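Local coordinates for endo-1,4-b-d-mannanase (Trichoderma reesei, PDB 1QNQ), which probably hydrolyses internal beta-1,4-mannosidic linkages in mannans, as an endo-acting glycoside hydrolase of family 5 with a TIM-barrel fold, at residues A[111-116]-A[169-174]; A[238-243]-A[255-260]; A[304-309]-A[319-324]. All blocks are in the same frame, centred on the assembly; numbering follows the deposited sequence.

Contact 1: residues A[111-116]-A[169-174]; sequences VNNWSD and EPRCNG. With TPT (2,2':6',2''-TERPYRIDINE PLATINUM(II) Chloride), chain C.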
loop_
_atom_site.group_PDB
_atom_site.type_symbol
_atom_site.label_atom_id
_atom_site.label_comp_id
_atom_site.label_asym_id
_atom_site.label_seq_id
_atom_site.Cartn_x
_atom_site.Cartn_y
_atom_site.Cartn_z
ATOM N N VAL A 111 -6.476 4.402 5.580
ATOM C CA VAL A 111 -5.968 5.306 6.637
ATOM C C VAL A 111 -4.435 5.181 6.801
ATOM O O VAL A 111 -3.867 4.137 6.500
ATOM C CB VAL A 111 -6.621 5.022 7.989
ATOM C CG1 VAL A 111 -6.180 3.669 8.557
ATOM C CG2 VAL A 111 -6.424 6.065 9.059
ATOM N N ASN A 112 -3.746 6.193 7.295
ATOM C CA ASN A 112 -2.324 6.181 7.618
ATOM C C ASN A 112 -2.039 5.971 9.106
ATOM O O ASN A 112 -2.699 6.597 9.943
ATOM C CB ASN A 112 -1.640 7.497 7.181
ATOM C CG ASN A 112 -0.139 7.367 6.922
ATOM O OD1 ASN A 112 0.515 6.357 7.206
ATOM N ND2 ASN A 112 0.510 8.430 6.404
ATOM N N ASN A 113 -1.043 5.110 9.455
ATOM C CA ASN A 113 -0.613 5.031 10.864
ATOM C C ASN A 113 0.113 6.331 11.235
ATOM O O ASN A 113 -0.041 6.850 12.368
ATOM C CB ASN A 113 0.373 3.847 11.076
ATOM C CG ASN A 113 0.687 3.572 12.536
ATOM O OD1 ASN A 113 -0.136 3.046 13.275
ATOM N ND2 ASN A 113 1.890 3.931 13.017
ATOM N N TRP A 114 0.872 6.894 10.291
ATOM C CA TRP A 114 1.698 8.096 10.493
ATOM C C TRP A 114 0.874 9.371 10.267
ATOM O O TRP A 114 -0.216 9.269 9.691
ATOM C CB TRP A 114 3.049 8.099 9.728
ATOM C CG TRP A 114 3.779 6.776 9.874
ATOM C CD1 TRP A 114 3.879 5.805 8.916
ATOM C CD2 TRP A 114 4.258 6.193 11.080
ATOM N NE1 TRP A 114 4.438 4.658 9.446
ATOM C CE2 TRP A 114 4.687 4.885 10.781
ATOM C CE3 TRP A 114 4.442 6.683 12.383
ATOM C CZ2 TRP A 114 5.270 4.070 11.758
ATOM C CZ3 TRP A 114 5.007 5.865 13.348
ATOM C CH2 TRP A 114 5.387 4.547 13.013
ATOM N N SER A 115 1.324 10.555 10.686
ATOM C CA SER A 115 0.497 11.775 10.604
ATOM C C SER A 115 0.479 12.512 9.273
ATOM O O SER A 115 -0.152 13.582 9.129
ATOM C CB SER A 115 0.845 12.750 11.750
ATOM O OG SER A 115 0.701 12.104 13.011
ATOM N N ASP A 116 1.147 11.989 8.264
ATOM C CA ASP A 116 1.132 12.556 6.900
ATOM C C ASP A 116 -0.242 12.361 6.277
ATOM O O ASP A 116 -0.770 11.251 6.258
ATOM C CB ASP A 116 2.242 11.920 6.079
ATOM C CG ASP A 116 3.628 12.004 6.703
ATOM O OD1 ASP A 116 4.079 13.132 7.043
ATOM O OD2 ASP A 116 4.283 10.946 6.910
ATOM N N GLU A 169 1.033 0.786 7.238
ATOM C CA GLU A 169 1.899 0.441 8.341
ATOM C C GLU A 169 1.249 0.463 9.705
ATOM O O GLU A 169 1.783 1.048 10.670
ATOM C CB GLU A 169 3.189 1.304 8.300
ATOM C CG GLU A 169 4.024 1.201 7.028
ATOM C CD GLU A 169 5.446 1.730 7.106
ATOM O OE1 GLU A 169 5.828 2.439 8.083
ATOM O OE2 GLU A 169 6.280 1.438 6.200
ATOM N N PRO A 170 0.069 -0.141 9.887
ATOM C CA PRO A 170 -0.533 -0.156 11.228
ATOM C C PRO A 170 0.394 -0.687 12.323
ATOM O O PRO A 170 0.996 -1.753 12.140
ATOM C CB PRO A 170 -1.790 -1.033 11.078
ATOM C CG PRO A 170 -1.518 -1.835 9.847
ATOM C CD PRO A 170 -0.685 -0.967 8.938
ATOM N N ARG A 171 0.524 0.024 13.443
ATOM C CA ARG A 171 1.279 -0.379 14.624
ATOM C C ARG A 171 0.487 -0.159 15.916
ATOM O O ARG A 171 -0.383 0.711 15.935
ATOM C CB ARG A 171 2.623 0.343 14.803
ATOM C CG ARG A 171 3.711 0.119 13.754
ATOM C CD ARG A 171 5.010 0.866 14.111
ATOM N NE ARG A 171 6.140 0.671 13.202
ATOM C CZ ARG A 171 7.391 1.058 13.449
ATOM N NH1 ARG A 171 7.739 1.682 14.582
ATOM N NH2 ARG A 171 8.360 0.857 12.553
ATOM N N CYS A 172 0.817 -0.831 17.003
ATOM C CA CYS A 172 0.241 -0.592 18.344
ATOM C C CYS A 172 1.437 -0.671 19.308
ATOM O O CYS A 172 1.770 -1.739 19.815
ATOM C CB CYS A 172 -0.919 -1.495 18.707
ATOM S SG CYS A 172 -2.030 -1.052 20.079
ATOM N N ASN A 173 2.121 0.449 19.525
ATOM C CA ASN A 173 3.411 0.435 20.269
ATOM C C ASN A 173 3.319 -0.071 21.697
ATOM O O ASN A 173 2.577 0.510 22.494
ATOM C CB ASN A 173 4.037 1.842 20.208
ATOM C CG ASN A 173 5.344 1.920 21.003
ATOM O OD1 ASN A 173 5.392 2.464 22.114
ATOM N ND2 ASN A 173 6.446 1.395 20.498
ATOM N N GLY A 174 4.017 -1.182 22.015
ATOM C CA GLY A 174 3.966 -1.772 23.348
ATOM C C GLY A 174 2.730 -2.593 23.662
ATOM O O GLY A 174 2.555 -3.006 24.821
HETATM PT PT1 TPT C . 7.957 5.508 10.124
HETATM N N1 TPT C . 8.338 5.952 12.068
HETATM N N2 TPT C . 7.561 7.471 10.169
HETATM N N3 TPT C . 7.545 5.785 8.133
HETATM C C1 TPT C . 8.641 5.079 13.060
HETATM C C2 TPT C . 8.792 5.506 14.346
HETATM C C3 TPT C . 8.595 6.862 14.668
HETATM C C4 TPT C . 8.201 7.712 13.663
HETATM C C5 TPT C . 8.072 7.272 12.347
HETATM C C6 TPT C . 7.638 8.114 11.227
HETATM C C7 TPT C . 7.346 9.515 11.283
HETATM C C8 TPT C . 7.006 10.052 10.057
HETATM C C9 TPT C . 6.894 9.302 8.881
HETATM C C10 TPT C . 7.084 7.946 8.953
HETATM C C11 TPT C . 7.114 7.000 7.792
HETATM C C12 TPT C . 6.901 7.418 6.486
HETATM C C13 TPT C . 6.862 6.433 5.473
HETATM C C14 TPT C . 7.217 5.112 5.845
HETATM C C15 TPT C . 7.493 4.837 7.149
HETATM O O HOH W 1 8.392 3.383 10.071
#
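W114 and E169 meet through a single hydrogen bond. The indole NE1 of W114 donates to E169 OE1 at 3.0 Å, reaching this oxygen on its anti side but tilted out of the carboxylate plane; ring and carboxylate planes are 81° apart. The other oxygen, E169 OE2, accepts from H241 ND1, so each carboxylate oxygen has a donor. N113 OD1 takes the backbone N of R171 at 3.1 Å; the donor stands above the carbonyl plane, not on a lone pair. N113 can present that oxygen because its CG lies anti to its own backbone N (chi1 -171°).

Both loops leave the C-terminal ends of TIM-barrel strands, 105-109 and 161-165, where the active site of such a barrel lies. N168, E169 and P170 form the Asn-Glu-Pro sequence whose glutamate is the acid/base in family 5 enzymes, consistent with that role here. One face of the W114 indole carries the platinum terpyridine of chain C, its metal 3.4 Å from W114 CE2. A leucine in place of W114 would probably leave E169 OE1 without its indole donor and take away the flat surface beneath the ligand.

N112 braces the loop from within: its OD1 accepts from W114 N in an Asx turn and from N168 ND2, and its ND2 donates to D116 O. R171 lays a guanidinium face against W114 CH2, while its NE forms a salt bridge with E205.

Contact 2: residues A[238-243]-A[255-260]; sequences GTFHLY and NGWIQT. With TPT (2,2':6',2''-TERPYRIDINE PLATINUM(II) Chloride), chain B.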
loop_
_atom_site.group_PDB
_atom_site.type_symbol
_atom_site.label_atom_id
_atom_site.label_comp_id
_atom_site.label_asym_id
_atom_site.label_seq_id
_atom_site.Cartn_x
_atom_site.Cartn_y
_atom_site.Cartn_z
ATOM N N GLY A 238 -0.178 -11.824 2.229
ATOM C CA GLY A 238 0.650 -11.063 3.148
ATOM C C GLY A 238 1.377 -9.872 2.517
ATOM O O GLY A 238 1.692 -9.923 1.300
ATOM N N THR A 239 1.630 -8.821 3.322
ATOM C CA THR A 239 2.474 -7.696 2.905
ATOM C C THR A 239 3.684 -7.454 3.818
ATOM O O THR A 239 3.595 -7.705 5.044
ATOM C CB THR A 239 1.679 -6.358 2.898
ATOM O OG1 THR A 239 1.019 -6.164 4.177
ATOM C CG2 THR A 239 0.626 -6.326 1.813
ATOM N N PHE A 240 4.819 -6.944 3.320
ATOM C CA PHE A 240 5.930 -6.514 4.201
ATOM C C PHE A 240 6.711 -5.386 3.507
ATOM O O PHE A 240 6.667 -5.250 2.264
ATOM C CB PHE A 240 6.842 -7.675 4.616
ATOM C CG PHE A 240 7.589 -8.402 3.521
ATOM C CD1 PHE A 240 7.074 -9.514 2.875
ATOM C CD2 PHE A 240 8.857 -7.988 3.146
ATOM C CE1 PHE A 240 7.799 -10.151 1.871
ATOM C CE2 PHE A 240 9.591 -8.618 2.150
ATOM C CZ PHE A 240 9.059 -9.707 1.493
ATOM N N HIS A 241 7.338 -4.532 4.304
ATOM C CA HIS A 241 8.144 -3.378 3.865
ATOM C C HIS A 241 9.624 -3.537 4.236
ATOM O O HIS A 241 9.943 -4.439 5.017
ATOM C CB HIS A 241 7.572 -2.086 4.442
ATOM C CG HIS A 241 6.148 -1.699 4.108
ATOM N ND1 HIS A 241 5.590 -0.479 4.482
ATOM C CD2 HIS A 241 5.191 -2.349 3.433
ATOM C CE1 HIS A 241 4.328 -0.453 4.025
ATOM N NE2 HIS A 241 4.049 -1.558 3.377
ATOM N N LEU A 242 10.555 -2.689 3.807
ATOM C CA LEU A 242 11.993 -2.830 4.102
ATOM C C LEU A 242 12.768 -1.498 4.047
ATOM O O LEU A 242 12.921 -0.924 2.950
ATOM C CB LEU A 242 12.630 -3.885 3.207
ATOM C CG LEU A 242 14.151 -4.080 3.273
ATOM C CD1 LEU A 242 14.492 -4.592 4.679
ATOM C CD2 LEU A 242 14.664 -5.041 2.204
ATOM N N TYR A 243 13.293 -1.031 5.195
ATOM C CA TYR A 243 14.077 0.233 5.262
ATOM C C TYR A 243 15.242 0.110 6.253
ATOM O O TYR A 243 15.219 0.583 7.415
ATOM C CB TYR A 243 13.132 1.370 5.688
ATOM C CG TYR A 243 12.092 1.911 4.733
ATOM C CD1 TYR A 243 12.497 2.759 3.706
ATOM C CD2 TYR A 243 10.742 1.593 4.805
ATOM C CE1 TYR A 243 11.602 3.303 2.797
ATOM C CE2 TYR A 243 9.819 2.114 3.916
ATOM C CZ TYR A 243 10.264 2.994 2.932
ATOM O OH TYR A 243 9.391 3.523 2.009
ATOM N N ASN A 255 18.067 -9.555 2.295
ATOM C CA ASN A 255 17.797 -10.801 1.594
ATOM C C ASN A 255 17.153 -11.845 2.512
ATOM O O ASN A 255 16.163 -12.486 2.142
ATOM C CB ASN A 255 19.089 -11.354 0.979
ATOM C CG ASN A 255 19.649 -10.409 -0.083
ATOM O OD1 ASN A 255 19.019 -10.144 -1.110
ATOM N ND2 ASN A 255 20.811 -9.824 0.132
ATOM N N GLY A 256 17.699 -11.983 3.711
ATOM C CA GLY A 256 17.090 -12.863 4.723
ATOM C C GLY A 256 15.704 -12.412 5.168
ATOM O O GLY A 256 14.829 -13.255 5.490
ATOM N N TRP A 257 15.457 -11.108 5.255
ATOM C CA TRP A 257 14.121 -10.579 5.596
ATOM C C TRP A 257 13.088 -11.025 4.559
ATOM O O TRP A 257 11.977 -11.465 4.871
ATOM C CB TRP A 257 14.158 -9.050 5.707
ATOM C CG TRP A 257 12.905 -8.312 6.117
ATOM C CD1 TRP A 257 12.089 -7.588 5.320
ATOM C CD2 TRP A 257 12.362 -8.167 7.433
ATOM N NE1 TRP A 257 11.030 -7.038 6.012
ATOM C CE2 TRP A 257 11.186 -7.390 7.337
ATOM C CE3 TRP A 257 12.728 -8.670 8.695
ATOM C CZ2 TRP A 257 10.416 -7.057 8.466
ATOM C CZ3 TRP A 257 11.942 -8.347 9.789
ATOM C CH2 TRP A 257 10.802 -7.547 9.673
ATOM N N ILE A 258 13.431 -10.989 3.277
ATOM C CA ILE A 258 12.580 -11.458 2.180
ATOM C C ILE A 258 12.322 -12.973 2.323
ATOM O O ILE A 258 11.169 -13.457 2.244
ATOM C CB ILE A 258 13.187 -11.107 0.807
ATOM C CG1 ILE A 258 13.275 -9.603 0.521
ATOM C CG2 ILE A 258 12.343 -11.788 -0.289
ATOM C CD1 ILE A 258 14.212 -9.166 -0.603
ATOM N N GLN A 259 13.368 -13.776 2.545
ATOM C CA GLN A 259 13.260 -15.224 2.635
ATOM C C GLN A 259 12.391 -15.709 3.797
ATOM O O GLN A 259 11.530 -16.584 3.587
ATOM C CB GLN A 259 14.658 -15.867 2.674
ATOM C CG GLN A 259 15.474 -15.686 1.401
ATOM C CD GLN A 259 16.920 -16.111 1.505
ATOM O OE1 GLN A 259 17.559 -15.980 2.553
ATOM N NE2 GLN A 259 17.506 -16.630 0.430
ATOM N N THR A 260 12.551 -15.150 4.993
ATOM C CA THR A 260 11.724 -15.565 6.127
ATOM C C THR A 260 10.253 -15.228 5.932
ATOM O O THR A 260 9.345 -16.016 6.306
ATOM C CB THR A 260 12.244 -14.997 7.463
ATOM O OG1 THR A 260 12.336 -13.559 7.368
ATOM C CG2 THR A 260 13.618 -15.554 7.815
HETATM PT PT1 TPT B . 10.688 8.963 7.538
HETATM N N1 TPT B . 11.137 8.626 9.519
HETATM N N2 TPT B . 10.938 6.995 7.629
HETATM N N3 TPT B . 10.359 8.434 5.608
HETATM C C1 TPT B . 11.207 9.574 10.464
HETATM C C2 TPT B . 11.464 9.284 11.784
HETATM C C3 TPT B . 11.648 7.947 12.153
HETATM C C4 TPT B . 11.552 6.978 11.214
HETATM C C5 TPT B . 11.346 7.304 9.864
HETATM C C6 TPT B . 11.226 6.336 8.757
HETATM C C7 TPT B . 11.276 4.961 8.859
HETATM C C8 TPT B . 11.125 4.230 7.706
HETATM C C9 TPT B . 10.815 4.855 6.526
HETATM C C10 TPT B . 10.701 6.237 6.509
HETATM C C11 TPT B . 10.414 7.094 5.342
HETATM C C12 TPT B . 10.125 6.624 4.064
HETATM C C13 TPT B . 9.852 7.518 3.049
HETATM C C14 TPT B . 9.791 8.918 3.303
HETATM C C15 TPT B . 10.047 9.299 4.616
HETATM O O HOH W 2 9.222 7.604 8.801
#
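W257 reaches from its helix to three consecutive residues of the strand, F240, H241 and L242. Its CB points toward the strand, and CG anti to the backbone N (chi1 -177°) places CD1 and NE1 of the five-membered ring against it. CD1 comes first, packing 3.9 Å from L242 CD1. NE1 follows and donates to the backbone oxygen H241 O at 3.0 Å. The bond is bent, 138° at the hydrogen, with the oxygen tilted out of the indole plane, although the donor arrives nearly along the C=O axis. The same NE1 lies 3.7 Å from F240 CD2. Beyond it, W257 CE2 is still 4.0 Å from H241 O, and the side chain also packs on P217. Y218 meets the indole edge-to-face. Tryptophan suits the place, combining broad apolar surface with one N-H for a buried carbonyl.

The F240 and W257 rings meet obliquely, planes 80° apart, the two side chains running alongside in opposite senses. F240 also reaches the helix itself, its CZ 4.0 Å from I258 CA and its CE2 against I258 CG1, while H261 stacks on its ring. H241 points its CB away from the helix, its ring nitrogens held by E169 and E275. The strand and helix axes run 9.9 Å apart and nearly antiparallel. An inner strand with an outer helix packed back on it is the beta-alpha unit of the TIM barrel.

Contact 3: residues A[304-309]-A[319-324]; sequences MFWQWG and NSDPYT. With TPT (2,2':6',2''-TERPYRIDINE PLATINUM(II) Chloride), chain B.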
loop_
_atom_site.group_PDB
_atom_site.type_symbol
_atom_site.label_atom_id
_atom_site.label_comp_id
_atom_site.label_asym_id
_atom_site.label_seq_id
_atom_site.Cartn_x
_atom_site.Cartn_y
_atom_site.Cartn_z
ATOM N N MET A 304 7.145 -4.089 -5.301
ATOM C CA MET A 304 6.915 -2.691 -5.710
ATOM C C MET A 304 7.872 -1.718 -5.027
ATOM O O MET A 304 7.746 -1.504 -3.814
ATOM C CB MET A 304 5.466 -2.278 -5.314
ATOM C CG MET A 304 4.458 -3.236 -5.912
ATOM S SD MET A 304 2.853 -3.438 -5.187
ATOM C CE MET A 304 2.210 -1.919 -5.925
ATOM N N PHE A 305 8.860 -1.111 -5.703
ATOM C CA PHE A 305 9.749 -0.131 -5.072
ATOM C C PHE A 305 9.111 1.193 -4.637
ATOM O O PHE A 305 8.067 1.616 -5.185
ATOM C CB PHE A 305 10.942 0.163 -6.035
ATOM C CG PHE A 305 10.615 0.901 -7.305
ATOM C CD1 PHE A 305 10.230 0.249 -8.453
ATOM C CD2 PHE A 305 10.750 2.283 -7.361
ATOM C CE1 PHE A 305 9.936 0.927 -9.631
ATOM C CE2 PHE A 305 10.435 2.990 -8.528
ATOM C CZ PHE A 305 10.056 2.310 -9.664
ATOM N N TRP A 306 9.677 1.873 -3.627
ATOM C CA TRP A 306 9.350 3.251 -3.220
ATOM C C TRP A 306 10.443 4.170 -3.770
ATOM O O TRP A 306 11.610 3.963 -3.405
ATOM C CB TRP A 306 9.232 3.376 -1.673
ATOM C CG TRP A 306 8.721 4.709 -1.204
ATOM C CD1 TRP A 306 9.512 5.828 -1.054
ATOM C CD2 TRP A 306 7.400 5.127 -0.859
ATOM N NE1 TRP A 306 8.741 6.904 -0.624
ATOM C CE2 TRP A 306 7.435 6.468 -0.477
ATOM C CE3 TRP A 306 6.171 4.442 -0.773
ATOM C CZ2 TRP A 306 6.306 7.165 -0.067
ATOM C CZ3 TRP A 306 5.031 5.126 -0.338
ATOM C CH2 TRP A 306 5.100 6.489 -0.011
ATOM N N GLN A 307 10.191 5.117 -4.671
ATOM C CA GLN A 307 8.879 5.434 -5.239
ATOM C C GLN A 307 9.063 6.027 -6.669
ATOM O O GLN A 307 10.181 6.513 -7.018
ATOM C CB GLN A 307 8.099 6.477 -4.422
ATOM C CG GLN A 307 8.700 7.877 -4.303
ATOM C CD GLN A 307 7.798 8.954 -3.716
ATOM O OE1 GLN A 307 6.566 8.920 -3.756
ATOM N NE2 GLN A 307 8.438 9.987 -3.143
ATOM N N TRP A 308 7.996 6.113 -7.456
ATOM C CA TRP A 308 8.012 6.726 -8.805
ATOM C C TRP A 308 8.153 8.250 -8.733
ATOM O O TRP A 308 7.559 8.893 -7.865
ATOM C CB TRP A 308 6.699 6.411 -9.572
ATOM C CG TRP A 308 6.650 6.661 -11.058
ATOM C CD1 TRP A 308 6.163 7.759 -11.729
ATOM C CD2 TRP A 308 7.187 5.793 -12.071
ATOM N NE1 TRP A 308 6.360 7.621 -13.099
ATOM C CE2 TRP A 308 6.981 6.403 -13.324
ATOM C CE3 TRP A 308 7.788 4.522 -12.055
ATOM C CZ2 TRP A 308 7.374 5.813 -14.527
ATOM C CZ3 TRP A 308 8.178 3.921 -13.241
ATOM C CH2 TRP A 308 7.986 4.586 -14.492
ATOM N N GLY A 309 8.896 8.869 -9.663
ATOM C CA GLY A 309 8.933 10.319 -9.832
ATOM C C GLY A 309 8.675 10.672 -11.311
ATOM O O GLY A 309 9.130 9.894 -12.152
ATOM N N ASN A 319 5.725 15.584 -6.600
ATOM C CA ASN A 319 6.275 15.501 -5.246
ATOM C C ASN A 319 7.492 14.541 -5.287
ATOM O O ASN A 319 7.432 13.558 -6.022
ATOM C CB ASN A 319 5.228 14.989 -4.261
ATOM C CG ASN A 319 4.123 15.942 -3.847
ATOM O OD1 ASN A 319 3.871 16.978 -4.452
ATOM N ND2 ASN A 319 3.361 15.621 -2.774
ATOM N N SER A 320 8.555 14.770 -4.530
ATOM C CA SER A 320 9.730 13.935 -4.428
ATOM C C SER A 320 10.227 13.694 -2.990
ATOM O O SER A 320 9.722 14.306 -2.029
ATOM C CB SER A 320 10.889 14.552 -5.230
ATOM O OG SER A 320 11.295 15.824 -4.743
ATOM N N ASP A 321 11.136 12.748 -2.799
ATOM C CA ASP A 321 11.783 12.481 -1.480
ATOM C C ASP A 321 13.159 11.877 -1.725
ATOM O O ASP A 321 13.575 11.679 -2.883
ATOM C CB ASP A 321 10.921 11.700 -0.504
ATOM C CG ASP A 321 10.697 10.214 -0.748
ATOM O OD1 ASP A 321 11.381 9.646 -1.630
ATOM O OD2 ASP A 321 9.849 9.574 -0.049
ATOM N N PRO A 322 13.935 11.479 -0.714
ATOM C CA PRO A 322 15.252 10.886 -0.951
ATOM C C PRO A 322 15.279 9.586 -1.741
ATOM O O PRO A 322 16.342 9.133 -2.215
ATOM C CB PRO A 322 15.852 10.716 0.446
ATOM C CG PRO A 322 15.064 11.622 1.333
ATOM C CD PRO A 322 13.658 11.667 0.723
ATOM N N TYR A 323 14.151 8.905 -1.918
ATOM C CA TYR A 323 14.053 7.616 -2.576
ATOM C C TYR A 323 13.543 7.690 -4.024
ATOM O O TYR A 323 13.461 6.684 -4.740
ATOM C CB TYR A 323 13.159 6.681 -1.711
ATOM C CG TYR A 323 13.544 6.506 -0.248
ATOM C CD1 TYR A 323 14.542 5.621 0.166
ATOM C CD2 TYR A 323 12.892 7.232 0.740
ATOM C CE1 TYR A 323 14.895 5.461 1.506
ATOM C CE2 TYR A 323 13.238 7.116 2.089
ATOM C CZ TYR A 323 14.217 6.217 2.454
ATOM O OH TYR A 323 14.558 6.129 3.784
ATOM N N THR A 324 13.181 8.882 -4.507
ATOM C CA THR A 324 12.571 8.993 -5.834
ATOM C C THR A 324 13.397 8.413 -6.971
ATOM O O THR A 324 14.606 8.699 -7.045
ATOM C CB THR A 324 12.240 10.487 -6.097
ATOM O OG1 THR A 324 11.236 10.923 -5.162
ATOM C CG2 THR A 324 11.783 10.727 -7.530
HETATM PT PT1 TPT B . 10.688 8.963 7.538
HETATM N N1 TPT B . 11.137 8.626 9.519
HETATM N N2 TPT B . 10.938 6.995 7.629
HETATM N N3 TPT B . 10.359 8.434 5.608
HETATM C C1 TPT B . 11.207 9.574 10.464
HETATM C C2 TPT B . 11.464 9.284 11.784
HETATM C C3 TPT B . 11.648 7.947 12.153
HETATM C C4 TPT B . 11.552 6.978 11.214
HETATM C C5 TPT B . 11.346 7.304 9.864
HETATM C C6 TPT B . 11.226 6.336 8.757
HETATM C C7 TPT B . 11.276 4.961 8.859
HETATM C C8 TPT B . 11.125 4.230 7.706
HETATM C C9 TPT B . 10.815 4.855 6.526
HETATM C C10 TPT B . 10.701 6.237 6.509
HETATM C C11 TPT B . 10.414 7.094 5.342
HETATM C C12 TPT B . 10.125 6.624 4.064
HETATM C C13 TPT B . 9.852 7.518 3.049
HETATM C C14 TPT B . 9.791 8.918 3.303
HETATM C C15 TPT B . 10.047 9.299 4.616
HETATM O O HOH W 3 7.291 12.645 -1.464
HETATM O O HOH W 4 8.752 11.079 -6.377
HETATM O O HOH W 2 9.222 7.604 8.801
#
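W306 and D321 join the C-terminal end of strand 300-309, the eighth of the TIM barrel, to the loop that follows it. The peptide between W306 and Q307 is cis, a non-proline cis bond also found at this place in many clan GH-A glycosidases.

W306 NE1 donates to the syn lone pair of D321 OD2 at 2.9 Å, almost straight (175°) and in the indole plane. D321 OD1 accepts Y323 N in an Asx turn, at the start of a type I turn from D321 to T324. With CG between the backbone N and the carbonyl carbon (chi1 73°), the D321 carboxylate can serve both its own turn and the strand. T324 OG1 accepts from D321 N at 3.0 Å and donates to water 4, which in turn donates to W308 O and N319 O. Q307 N is buried and has no partner in the model.

The extended Q307 side chain brings NE2 to 3.3 Å from D321 CG, and its CB lies over one face of the W306 indole. W306 CD1 lies 3.8 Å from Y323 CB at the indole edge, and the two rings meet obliquely. Tyrosine also offers a ring to the ligand: Y323 CE2 is 3.5 Å from C13 of the platinum terpyridine of chain B. Glycine suits position 309, since a beta-carbon would run into T324 CG2, which already stands 3.7 Å from G309 CA.

In the fold
The three contacts follow one another along the chain, with centres 19 to 20 Å apart. Contacts 1 and 3 lie at the C-terminal mouth of the barrel, while contact 2 runs down the wall and reaches it through H241 and Y243. A probable hydrogen bond of 2.7 Å from H241 ND1 to E169 OE2 joins contacts 1 and 2. Y243 carries the link onward to contact 3: its OH lies 3.5 Å from W306 CG, and its CE1 3.9 Å from Y323 CZ. The Y243 hydroxyl also meets E276, probably the family's nucleophile. Contacts 2 and 3 share the terpyridine of chain B, contact 1 holds that of chain C, and both lie near E169 and Y243, consistent with the substrate cleft.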